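Local atomic coordinates of serine protease inhibitor (PDB entry 2PEF), a protein that probably inhibits serine proteases and is captured here in the latent state of the serpin fold. Residues 7-12 and 360-365; 14-19 and 36-41; 223-228 and 249-254; 79-82 and 88-91; 245-250 and 354-359. All coordinates share one frame; numbering follows the deposited sequence.

Contacts 1, 2 and 5 form a continuous core between helices and the last strands of the serpin fold. Contacts 1 and 2 share helix 7-22 and their centres lie about 9 Å apart. Contacts 3 and 5 share helix 244-252, and their centres are about 6 Å apart. Contact 1 lies about 7 Å from contact 5, centre to centre; the I364 N to I355 O hydrogen bond (2.8 Å) joins them. Contact 4 touches contacts 1, 2 and 5; it meets contact 2 where L36 CD2 is 3.8 Å from L81 CD1. Contacts 3 and 4 do not touch. Strand 322-331, probably the inserted reactive loop, lies beside contact 2, where S37 binds T329.

Contact 1 (7-12 and 360-365); sequences EKFIYN and TNLPIF
I10 and F9 of helix 7-22 pack on T360 and L362 at the turn of a serpin beta-hairpin. The hairpin joins strand 345-357 to strand 362-372, the last strand of the chain. I10 does most of the touching. Its CG2 branch lies 3.6 Å from T360 O, and its other branch reaches the T360 methyl, with CD1 4.1 Å from T360 CG2. The helix backbone also takes part: L362 CD2 comes to 3.5 Å from I10 O. The second leucine methyl turns to the phenylalanine, where L362 CD1 is 3.9 Å from F9 CE2. This methyl meets the ring obliquely.

F9 CG is anti to the backbone N (chi1 175°), and this carries the ring end toward the hairpin although CB does not point there. The ring is also held by Y73 and Y77 of helix 67-80. Y77 in turn touches T360, L362 and I364, so three elements meet here. The helix is fixed from outside by the salt bridge of K8 with D64.

Two polar partners hold the T360 hydroxyl. It stands between the backbone N and the carbonyl carbon (chi1 61°), which leaves the CG2 methyl for I10. The hydroxyl oxygen is hydrogen-bonded to D357 OD2. It also accepts a backbone bond in an ST turn: L362 N to T360 OG1, 3.1 Å long, with 159° at the hydrogen.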
# COMPACT_ATOMS: atom_id res chain seq x y z
N GLU A 7 5.48 5.89 19.60
CA GLU A 7 5.19 4.46 19.68
C GLU A 7 3.71 4.15 19.45
O GLU A 7 3.38 3.11 18.87
CB GLU A 7 5.66 3.88 21.02
CG GLU A 7 7.17 3.96 21.25
N LYS A 8 2.82 5.05 19.88
CA LYS A 8 1.38 4.89 19.65
C LYS A 8 1.07 4.83 18.15
O LYS A 8 0.39 3.90 17.70
CB LYS A 8 0.57 6.00 20.33
CG LYS A 8 -0.93 5.94 20.03
CD LYS A 8 -1.74 6.83 20.97
CE LYS A 8 -2.02 6.14 22.31
NZ LYS A 8 -2.73 4.83 22.16
N PHE A 9 1.57 5.80 17.39
CA PHE A 9 1.36 5.80 15.94
C PHE A 9 1.97 4.57 15.27
O PHE A 9 1.33 3.94 14.42
CB PHE A 9 1.91 7.08 15.29
CG PHE A 9 1.83 7.07 13.79
CD1 PHE A 9 0.66 7.42 13.13
CD2 PHE A 9 2.94 6.69 13.02
CE1 PHE A 9 0.57 7.41 11.74
CE2 PHE A 9 2.86 6.67 11.62
CZ PHE A 9 1.68 7.03 10.98
N ILE A 10 3.21 4.23 15.63
CA ILE A 10 3.88 3.08 15.02
C ILE A 10 3.08 1.79 15.22
O ILE A 10 2.73 1.11 14.25
CB ILE A 10 5.34 2.93 15.50
CG1 ILE A 10 6.18 4.13 15.05
CG2 ILE A 10 5.96 1.63 14.98
CD1 ILE A 10 7.57 4.22 15.66
N TYR A 11 2.77 1.46 16.47
CA TYR A 11 2.10 0.18 16.74
C TYR A 11 0.63 0.14 16.29
O TYR A 11 0.16 -0.90 15.83
CB TYR A 11 2.30 -0.28 18.18
CG TYR A 11 3.67 -0.91 18.41
CD1 TYR A 11 4.71 -0.16 18.97
CD2 TYR A 11 3.92 -2.23 18.05
CE1 TYR A 11 5.96 -0.72 19.18
CE2 TYR A 11 5.18 -2.80 18.25
CZ TYR A 11 6.20 -2.04 18.81
OH TYR A 11 7.44 -2.60 19.01
N ASN A 12 -0.07 1.27 16.39
CA ASN A 12 -1.43 1.36 15.84
C ASN A 12 -1.44 1.22 14.31
O ASN A 12 -2.27 0.49 13.76
CB ASN A 12 -2.14 2.64 16.29
CG ASN A 12 -2.61 2.58 17.73
OD1 ASN A 12 -2.15 1.74 18.52
ND2 ASN A 12 -3.54 3.46 18.09
N THR A 360 10.87 3.48 11.42
CA THR A 360 9.70 3.01 12.16
C THR A 360 9.49 1.50 12.07
O THR A 360 8.78 0.92 12.90
CB THR A 360 8.40 3.68 11.65
OG1 THR A 360 8.22 3.34 10.27
CG2 THR A 360 8.44 5.20 11.81
N ASN A 361 10.09 0.87 11.06
CA ASN A 361 9.84 -0.53 10.69
C ASN A 361 8.45 -0.78 10.08
O ASN A 361 8.04 -1.93 9.91
CB ASN A 361 10.14 -1.48 11.85
CG ASN A 361 11.62 -1.61 12.12
OD1 ASN A 361 12.44 -1.38 11.24
ND2 ASN A 361 11.97 -1.98 13.35
N LEU A 362 7.76 0.29 9.72
CA LEU A 362 6.45 0.19 9.07
C LEU A 362 6.55 -0.22 7.61
O LEU A 362 7.43 0.26 6.89
CB LEU A 362 5.69 1.52 9.18
CG LEU A 362 5.17 1.89 10.58
CD1 LEU A 362 4.69 3.33 10.60
CD2 LEU A 362 4.06 0.94 11.02
N PRO A 363 5.66 -1.12 7.16
CA PRO A 363 5.70 -1.56 5.76
C PRO A 363 5.02 -0.59 4.79
O PRO A 363 3.79 -0.45 4.81
CB PRO A 363 4.95 -2.89 5.81
CG PRO A 363 3.96 -2.73 6.91
CD PRO A 363 4.58 -1.78 7.92
N ILE A 364 5.83 0.06 3.96
CA ILE A 364 5.31 0.90 2.88
C ILE A 364 4.57 0.03 1.87
O ILE A 364 3.48 0.39 1.42
CB ILE A 364 6.44 1.71 2.18
CG1 ILE A 364 7.28 2.49 3.20
CG2 ILE A 364 5.88 2.61 1.07
CD1 ILE A 364 6.54 3.59 3.96
N PHE A 365 5.18 -1.09 1.52
CA PHE A 365 4.59 -2.14 0.69
C PHE A 365 4.75 -3.48 1.40
O PHE A 365 5.75 -3.71 2.10
CB PHE A 365 5.28 -2.21 -0.67
CG PHE A 365 4.94 -1.06 -1.59
CD1 PHE A 365 5.63 0.15 -1.51
CD2 PHE A 365 3.93 -1.20 -2.54
CE1 PHE A 365 5.32 1.20 -2.37
CE2 PHE A 365 3.61 -0.15 -3.40
CZ PHE A 365 4.30 1.06 -3.31

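Contact 2 (14-19 and 36-41); sequences ADFSIE and LSAMLA
F16 of helix 7-22 puts its ring against M39 and A38 of helix 35-46. The aromatic contacts come first. The M39 methyl sits over one face of the F16 ring, shifted toward the rim. M39 CE is 3.6 Å from F16 CD2 and 4.0 Å from the centroid of the F16 ring, a CH-pi contact. The sulfur lies above the face but farther off, with M39 SD 4.9 Å from the F16 centroid, a Met-aromatic contact. The methionine chain is bent at chi2 (66°) and chi3 (75°), and this folds its methyl back over the ring. M39 was modelled in two conformers, so these contacts describe one of them.

Plain apolar packing completes the interface. A38 CB approaches the ring edge, 4.4 Å from F16 CZ. M39 CB lies 4.0 Å from F16 CE2. The phenylalanine reaches this far because CG is anti to the backbone N (chi1 166°). With an alanine at F16, the M39 methyl would probably lose its aromatic seat and a gap would open between the helices.

Polar groups hold the other sides of the pair. D15 forms a salt bridge with K63, and S37 OG is hydrogen-bonded to N162 and T329. This is helix-on-helix packing in the serpin core, with helix 35-46 packed against strands 158-169 and 322-331.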
# COMPACT_ATOMS: atom_id res chain seq x y z
N ALA A 14 0.94 -0.16 12.50
CA ALA A 14 1.40 -1.53 12.25
C ALA A 14 0.23 -2.51 12.28
O ALA A 14 0.11 -3.36 11.40
CB ALA A 14 2.48 -1.94 13.25
N ASP A 15 -0.64 -2.37 13.29
CA ASP A 15 -1.85 -3.20 13.40
C ASP A 15 -2.77 -3.05 12.19
O ASP A 15 -3.22 -4.05 11.62
CB ASP A 15 -2.61 -2.90 14.70
CG ASP A 15 -2.14 -3.74 15.87
OD1 ASP A 15 -1.19 -4.54 15.71
OD2 ASP A 15 -2.71 -3.61 16.98
N PHE A 16 -3.04 -1.80 11.79
CA PHE A 16 -3.84 -1.54 10.59
C PHE A 16 -3.21 -2.18 9.36
O PHE A 16 -3.89 -2.83 8.56
CB PHE A 16 -3.99 -0.03 10.35
CG PHE A 16 -4.50 0.32 8.98
CD1 PHE A 16 -5.87 0.32 8.70
CD2 PHE A 16 -3.61 0.66 7.96
CE1 PHE A 16 -6.33 0.64 7.43
CE2 PHE A 16 -4.07 0.99 6.69
CZ PHE A 16 -5.43 0.98 6.42
N SER A 17 -1.90 -1.99 9.22
CA SER A 17 -1.15 -2.47 8.07
C SER A 17 -1.23 -3.99 7.92
O SER A 17 -1.50 -4.50 6.83
CB SER A 17 0.32 -2.02 8.16
OG SER A 17 0.41 -0.61 8.05
N ILE A 18 -1.01 -4.70 9.03
CA ILE A 18 -1.02 -6.16 9.01
C ILE A 18 -2.44 -6.73 8.88
O ILE A 18 -2.65 -7.72 8.19
CB ILE A 18 -0.24 -6.76 10.22
CG1 ILE A 18 1.24 -6.35 10.16
CG2 ILE A 18 -0.37 -8.29 10.28
CD1 ILE A 18 1.98 -6.72 8.86
N GLU A 19 -3.41 -6.09 9.52
CA GLU A 19 -4.80 -6.51 9.36
C GLU A 19 -5.27 -6.31 7.91
O GLU A 19 -5.95 -7.16 7.34
CB GLU A 19 -5.74 -5.80 10.34
CG GLU A 19 -5.55 -6.22 11.80
CD GLU A 19 -5.63 -7.73 12.01
OE1 GLU A 19 -6.63 -8.34 11.58
OE2 GLU A 19 -4.68 -8.30 12.59
N LEU A 36 0.34 2.28 3.47
CA LEU A 36 0.48 3.73 3.48
C LEU A 36 -0.51 4.39 2.52
O LEU A 36 -1.22 5.32 2.91
CB LEU A 36 1.91 4.16 3.11
CG LEU A 36 2.21 5.66 3.06
CD1 LEU A 36 1.93 6.35 4.41
CD2 LEU A 36 3.64 5.90 2.61
N SER A 37 -0.55 3.91 1.29
CA SER A 37 -1.47 4.44 0.28
C SER A 37 -2.93 4.32 0.71
O SER A 37 -3.71 5.27 0.57
CB SER A 37 -1.25 3.74 -1.06
OG SER A 37 -2.19 4.19 -2.02
N ALA A 38 -3.30 3.16 1.24
CA ALA A 38 -4.66 2.91 1.70
C ALA A 38 -5.03 3.84 2.86
O ALA A 38 -6.09 4.47 2.84
CB ALA A 38 -4.84 1.46 2.10
N MET A 39 -4.14 3.92 3.84
CA MET A 39 -4.29 4.81 4.99
C MET A 39 -4.56 6.25 4.56
O MET A 39 -5.46 6.92 5.08
CB MET A 39 -3.02 4.75 5.86
CG MET A 39 -2.98 5.78 6.99
SD MET A 39 -4.24 5.51 8.25
CE MET A 39 -3.56 4.09 9.11
N LEU A 40 -3.76 6.74 3.62
CA LEU A 40 -3.86 8.14 3.20
C LEU A 40 -5.17 8.47 2.49
O LEU A 40 -5.78 9.51 2.77
CB LEU A 40 -2.65 8.55 2.36
CG LEU A 40 -1.35 8.60 3.17
CD1 LEU A 40 -0.15 8.70 2.23
CD2 LEU A 40 -1.34 9.75 4.16
N ALA A 41 -5.62 7.60 1.60
CA ALA A 41 -6.88 7.80 0.88
C ALA A 41 -8.04 7.77 1.87
O ALA A 41 -8.95 8.60 1.79
CB ALA A 41 -7.06 6.74 -0.18

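Contact 3 (223-228 and 249-254); sequences SFVAIL and DLIKNA
This is an apolar helix-on-strand contact, between I227 and V225 of strand 222-229 and L250 and I251 near the end of helix 244-252. All four side chains are buried. I227 and L250 reach toward each other tip to tip. I227 CD1 lies 3.8 Å from L250 CD1 and 4.1 Å from L250 CD2, so one methyl faces both prongs of the leucine fork. L250 CG stands between the backbone N and the carbonyl carbon (chi1 70°), which directs the fork at the strand. V225 and I251 meet more loosely, with V225 CG2 4.2 Å from I251 CG1.

In the serpin fold this helix lies across one face of the sheet in which strand 222-229 pairs with strands 210-216 and 345-357. I356 of the latter touches both V225 and I251, filling the side of the contact. On the other flank, I205 of strand 203-207 touches V225 and L250. The helix ends just after these residues, and N253 N still bonds to D249 O at 2.7 Å. Nearby, K252 NZ is hydrogen-bonded to Y11 OH, which ties this helix to helix 7-22.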
# COMPACT_ATOMS: atom_id res chain seq x y z
N SER A 223 14.45 -0.63 3.55
CA SER A 223 15.00 -1.97 3.37
C SER A 223 13.95 -2.92 2.82
O SER A 223 12.75 -2.64 2.86
CB SER A 223 15.57 -2.51 4.68
OG SER A 223 16.69 -1.75 5.10
N PHE A 224 14.43 -4.04 2.31
CA PHE A 224 13.58 -5.09 1.78
C PHE A 224 13.62 -6.25 2.77
O PHE A 224 14.70 -6.78 3.07
CB PHE A 224 14.10 -5.53 0.40
CG PHE A 224 13.22 -6.52 -0.30
CD1 PHE A 224 12.22 -6.08 -1.18
CD2 PHE A 224 13.40 -7.89 -0.13
CE1 PHE A 224 11.41 -6.99 -1.85
CE2 PHE A 224 12.58 -8.80 -0.79
CZ PHE A 224 11.59 -8.35 -1.66
N VAL A 225 12.45 -6.62 3.28
CA VAL A 225 12.30 -7.75 4.19
C VAL A 225 11.79 -8.96 3.41
O VAL A 225 10.80 -8.84 2.69
CB VAL A 225 11.32 -7.39 5.33
CG1 VAL A 225 10.99 -8.61 6.20
CG2 VAL A 225 11.88 -6.25 6.18
N ALA A 226 12.47 -10.10 3.55
CA ALA A 226 12.04 -11.35 2.92
C ALA A 226 11.82 -12.40 4.00
O ALA A 226 12.69 -12.60 4.85
CB ALA A 226 13.07 -11.84 1.91
N ILE A 227 10.66 -13.05 3.99
CA ILE A 227 10.30 -14.03 5.02
C ILE A 227 9.87 -15.33 4.36
O ILE A 227 8.97 -15.34 3.53
CB ILE A 227 9.17 -13.51 5.93
CG1 ILE A 227 9.59 -12.21 6.62
CG2 ILE A 227 8.76 -14.57 6.97
CD1 ILE A 227 8.44 -11.46 7.25
N LEU A 228 10.52 -16.43 4.73
CA LEU A 228 10.25 -17.72 4.12
C LEU A 228 9.66 -18.70 5.13
O LEU A 228 10.38 -19.25 5.96
CB LEU A 228 11.54 -18.30 3.53
CG LEU A 228 11.45 -19.63 2.77
CD1 LEU A 228 10.88 -19.42 1.37
CD2 LEU A 228 12.83 -20.27 2.70
N ASP A 249 8.28 -6.67 15.67
CA ASP A 249 9.20 -7.47 16.48
C ASP A 249 10.14 -8.36 15.68
O ASP A 249 11.30 -8.52 16.04
CB ASP A 249 8.44 -8.30 17.52
CG ASP A 249 7.95 -7.48 18.70
OD1 ASP A 249 8.22 -6.26 18.73
OD2 ASP A 249 7.29 -8.05 19.59
N LEU A 250 9.64 -8.96 14.60
CA LEU A 250 10.49 -9.85 13.80
C LEU A 250 11.63 -9.09 13.11
O LEU A 250 12.71 -9.64 12.92
CB LEU A 250 9.66 -10.69 12.82
CG LEU A 250 8.98 -10.07 11.60
CD1 LEU A 250 9.94 -9.98 10.42
CD2 LEU A 250 7.77 -10.91 11.21
N ILE A 251 11.38 -7.82 12.78
CA ILE A 251 12.42 -6.95 12.21
C ILE A 251 13.38 -6.50 13.30
O ILE A 251 14.60 -6.56 13.13
CB ILE A 251 11.81 -5.72 11.48
CG1 ILE A 251 11.00 -6.15 10.26
CG2 ILE A 251 12.91 -4.73 11.08
CD1 ILE A 251 10.01 -5.10 9.78
N LYS A 252 12.83 -6.03 14.43
CA LYS A 252 13.62 -5.62 15.59
C LYS A 252 14.50 -6.76 16.11
O LYS A 252 15.63 -6.53 16.55
CB LYS A 252 12.71 -5.12 16.71
CG LYS A 252 12.16 -3.73 16.51
CD LYS A 252 11.41 -3.26 17.75
CE LYS A 252 11.03 -1.79 17.63
NZ LYS A 252 10.26 -1.33 18.82
N ASN A 253 13.98 -7.98 16.04
CA ASN A 253 14.68 -9.14 16.60
C ASN A 253 15.61 -9.85 15.61
O ASN A 253 16.22 -10.86 15.95
CB ASN A 253 13.70 -10.12 17.24
CG ASN A 253 13.00 -9.54 18.47
OD1 ASN A 253 11.84 -9.86 18.74
ND2 ASN A 253 13.70 -8.68 19.20
N ALA A 254 15.71 -9.30 14.40
CA ALA A 254 16.63 -9.83 13.38
C ALA A 254 18.05 -9.81 13.93
O ALA A 254 18.49 -8.81 14.51
CB ALA A 254 16.53 -9.03 12.10

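Contact 4 (79-82 and 88-91); sequences KKLP and KLTI
A water bridges two backbone carbonyls of L81 and L89. It donates to L89 O at 2.6 Å and to L81 O at 2.7 Å. Both of its hydrogens are thus used to tie the residue just after helix 67-80 to strand 87-98.

Apart from the water the contact is apolar. L81 is the first residue to leave the helix, and its side chain turns to the strand. Its CD1 methyl does the touching on both counts. L81 CD1 lies 3.8 Å from I91 CD1, and these two side chains meet at about a right angle. L81 CD1 is also 4.1 Å from L89 CD2. I91 CG1 is anti to the carbonyl carbon (chi1 -61°) and the chain is extended at chi2, which together bring CD1 to the L81 methyl. The proline adds its carbonyl, with P82 O 3.8 Å from L89 CB.

Neighbours fix both sides. P82 O is hydrogen-bonded to Y222 OH, and Y222 also touches L81 and L89. L89 N is bonded to N83 OD1 in the linking loop. L36 of helix 35-46 packs on L81 and I91 from the core side.

The whole is a short helix-to-strand connection: helix 67-80 ends, the chain turns back, and strand 87-98 enters the large serpin sheet beside strand 158-169.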
# COMPACT_ATOMS: atom_id res chain seq x y z
N LYS A 79 5.93 14.19 5.73
CA LYS A 79 6.96 15.22 5.74
C LYS A 79 8.34 14.63 5.98
O LYS A 79 9.33 15.13 5.43
CB LYS A 79 6.64 16.26 6.83
CG LYS A 79 7.51 17.51 6.79
CD LYS A 79 6.90 18.59 7.66
CE LYS A 79 7.70 19.87 7.61
NZ LYS A 79 6.96 21.00 8.25
N LYS A 80 8.41 13.56 6.77
CA LYS A 80 9.69 12.99 7.20
C LYS A 80 10.15 11.74 6.44
O LYS A 80 11.28 11.28 6.63
CB LYS A 80 9.69 12.75 8.71
CG LYS A 80 9.82 14.04 9.52
CD LYS A 80 9.87 13.80 11.03
CE LYS A 80 11.21 13.24 11.51
NZ LYS A 80 12.40 14.06 11.09
N LEU A 81 9.29 11.19 5.59
CA LEU A 81 9.67 10.03 4.77
C LEU A 81 10.73 10.46 3.76
O LEU A 81 10.46 11.33 2.93
CB LEU A 81 8.45 9.42 4.06
CG LEU A 81 7.59 8.43 4.85
CD1 LEU A 81 6.29 8.17 4.10
CD2 LEU A 81 8.33 7.12 5.15
N PRO A 82 11.94 9.88 3.86
CA PRO A 82 13.04 10.28 2.99
C PRO A 82 12.75 10.10 1.50
O PRO A 82 12.05 9.16 1.10
CB PRO A 82 14.19 9.36 3.43
CG PRO A 82 13.86 9.01 4.85
CD PRO A 82 12.36 8.85 4.83
N LYS A 88 14.13 6.91 -3.63
CA LYS A 88 13.01 7.81 -3.92
C LYS A 88 11.70 7.27 -3.38
O LYS A 88 11.38 6.10 -3.56
CB LYS A 88 12.89 8.07 -5.43
CG LYS A 88 14.11 8.73 -6.05
CD LYS A 88 13.98 8.84 -7.57
NZ LYS A 88 15.90 10.87 -10.59
N LEU A 89 10.95 8.15 -2.71
CA LEU A 89 9.58 7.84 -2.33
C LEU A 89 8.76 9.13 -2.40
O LEU A 89 9.03 10.09 -1.66
CB LEU A 89 9.51 7.21 -0.93
CG LEU A 89 8.14 6.74 -0.42
CD1 LEU A 89 7.53 5.66 -1.31
CD2 LEU A 89 8.23 6.23 1.00
N THR A 90 7.80 9.16 -3.31
CA THR A 90 6.93 10.33 -3.45
C THR A 90 5.47 9.93 -3.24
O THR A 90 5.06 8.82 -3.60
CB THR A 90 7.09 11.04 -4.82
OG1 THR A 90 6.92 10.10 -5.88
CG2 THR A 90 8.47 11.70 -4.93
N ILE A 91 4.71 10.85 -2.65
CA ILE A 91 3.30 10.62 -2.33
C ILE A 91 2.46 11.74 -2.95
O ILE A 91 2.85 12.90 -2.92
CB ILE A 91 3.07 10.57 -0.79
CG1 ILE A 91 3.87 9.41 -0.17
CG2 ILE A 91 1.58 10.45 -0.46
CD1 ILE A 91 4.05 9.50 1.33
O HOH W 1 8.85 11.19 0.73

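Contact 5 (245-250 and 354-359); sequences QKFIDL and AIIDNS
F247 of helix 244-252 extends its ring end-on to A354 and I356 of strand 345-357. At its base CB lies within packing range of I18 of helix 7-22. One bond on, F247 CG is 3.8 Å from I18 CD1. CB points toward the strand, and CG, anti to the backbone N (chi1 -177°), carries the ring that way. Farther out the two ring sides part company. F247 CE1 is 4.2 Å from A354 CB, while F247 CE2 is 4.1 Å from I356 CG2. The tip meets both: F247 CZ lies 3.7 Å from A354 CB and 3.9 Å from I356 CG2. Both methyls sit at the ring edge, near its plane. They flank CZ as two neighbours on the same strand face, with I355 between them pointing away. P363 and I366 of strand 362-372 also touch the ring. A serine in place of F247 is likely to leave A354 and I356 without their aromatic partner and open a gap between helix and sheet.

Beyond I356 the strand ends in a turn. D357 OD1 accepts from S359 N at 3.1 Å in an Asx turn, and from S359 OG at 2.7 Å. N358 is held by S223 OG and N220 O.

The helix contact itself is wholly apolar. Its fit therefore rests on shape and buried carbon surface, with the ring tip against the A354 methyl.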
# COMPACT_ATOMS: atom_id res chain seq x y z
N GLN A 245 2.27 -6.10 15.99
CA GLN A 245 3.30 -6.33 17.01
C GLN A 245 4.34 -7.34 16.53
O GLN A 245 5.55 -7.10 16.63
CB GLN A 245 2.65 -6.82 18.31
CG GLN A 245 3.61 -7.16 19.44
CD GLN A 245 4.26 -5.94 20.06
OE1 GLN A 245 5.48 -5.78 20.02
NE2 GLN A 245 3.44 -5.07 20.64
N LYS A 246 3.87 -8.47 16.01
CA LYS A 246 4.74 -9.53 15.54
C LYS A 246 5.59 -9.11 14.35
O LYS A 246 6.76 -9.51 14.25
CB LYS A 246 3.93 -10.78 15.20
CG LYS A 246 3.48 -11.55 16.43
CD LYS A 246 2.98 -12.94 16.06
CE LYS A 246 2.63 -13.73 17.31
NZ LYS A 246 3.84 -14.07 18.13
N PHE A 247 5.03 -8.29 13.47
CA PHE A 247 5.78 -7.79 12.33
C PHE A 247 6.91 -6.85 12.75
O PHE A 247 8.05 -7.01 12.30
CB PHE A 247 4.86 -7.11 11.31
CG PHE A 247 5.58 -6.64 10.07
CD1 PHE A 247 5.93 -7.54 9.08
CD2 PHE A 247 5.92 -5.30 9.91
CE1 PHE A 247 6.60 -7.13 7.94
CE2 PHE A 247 6.59 -4.87 8.77
CZ PHE A 247 6.93 -5.79 7.78
N ILE A 248 6.61 -5.87 13.60
CA ILE A 248 7.64 -4.95 14.08
C ILE A 248 8.71 -5.73 14.83
O ILE A 248 9.91 -5.50 14.63
CB ILE A 248 7.06 -3.80 14.96
CG1 ILE A 248 6.00 -2.98 14.21
CG2 ILE A 248 8.18 -2.90 15.49
CD1 ILE A 248 6.50 -2.24 12.95
N ASP A 249 8.28 -6.67 15.67
CA ASP A 249 9.20 -7.47 16.48
C ASP A 249 10.14 -8.36 15.68
O ASP A 249 11.30 -8.52 16.04
CB ASP A 249 8.44 -8.30 17.52
CG ASP A 249 7.95 -7.48 18.70
OD1 ASP A 249 8.22 -6.26 18.73
OD2 ASP A 249 7.29 -8.05 19.59
N LEU A 250 9.64 -8.96 14.60
CA LEU A 250 10.49 -9.85 13.80
C LEU A 250 11.63 -9.09 13.11
O LEU A 250 12.71 -9.64 12.92
CB LEU A 250 9.66 -10.69 12.82
CG LEU A 250 8.98 -10.07 11.60
CD1 LEU A 250 9.94 -9.98 10.42
CD2 LEU A 250 7.77 -10.91 11.21
N ALA A 354 8.34 -7.25 2.38
CA ALA A 354 7.90 -5.90 2.68
C ALA A 354 9.01 -4.94 2.31
O ALA A 354 10.20 -5.27 2.39
CB ALA A 354 7.54 -5.76 4.13
N ILE A 355 8.61 -3.75 1.88
CA ILE A 355 9.51 -2.61 1.77
C ILE A 355 9.23 -1.77 3.01
O ILE A 355 8.11 -1.27 3.18
CB ILE A 355 9.24 -1.81 0.48
CG1 ILE A 355 9.51 -2.69 -0.75
CG2 ILE A 355 10.08 -0.53 0.46
CD1 ILE A 355 9.01 -2.11 -2.05
N ILE A 356 10.24 -1.63 3.87
CA ILE A 356 10.04 -0.95 5.16
C ILE A 356 10.77 0.38 5.29
O ILE A 356 11.86 0.58 4.74
CB ILE A 356 10.41 -1.87 6.39
CG1 ILE A 356 11.88 -2.29 6.36
CG2 ILE A 356 9.47 -3.07 6.47
CD1 ILE A 356 12.44 -2.75 7.71
N ASP A 357 10.14 1.29 6.03
CA ASP A 357 10.73 2.54 6.46
C ASP A 357 11.55 2.21 7.71
O ASP A 357 10.99 1.87 8.76
CB ASP A 357 9.58 3.53 6.75
CG ASP A 357 9.97 4.66 7.71
OD1 ASP A 357 11.14 5.07 7.76
OD2 ASP A 357 9.05 5.15 8.40
N ASN A 358 12.87 2.30 7.58
CA ASN A 358 13.77 1.92 8.68
C ASN A 358 13.68 2.76 9.95
O ASN A 358 14.13 2.33 11.02
CB ASN A 358 15.22 1.82 8.19
CG ASN A 358 15.46 0.62 7.30
OD1 ASN A 358 14.91 -0.46 7.55
ND2 ASN A 358 16.28 0.79 6.27
N SER A 359 13.07 3.95 9.86
CA SER A 359 12.89 4.80 11.04
C SER A 359 11.78 4.29 11.96
O SER A 359 11.75 4.64 13.14
CB SER A 359 12.63 6.26 10.64
OG SER A 359 11.32 6.43 10.13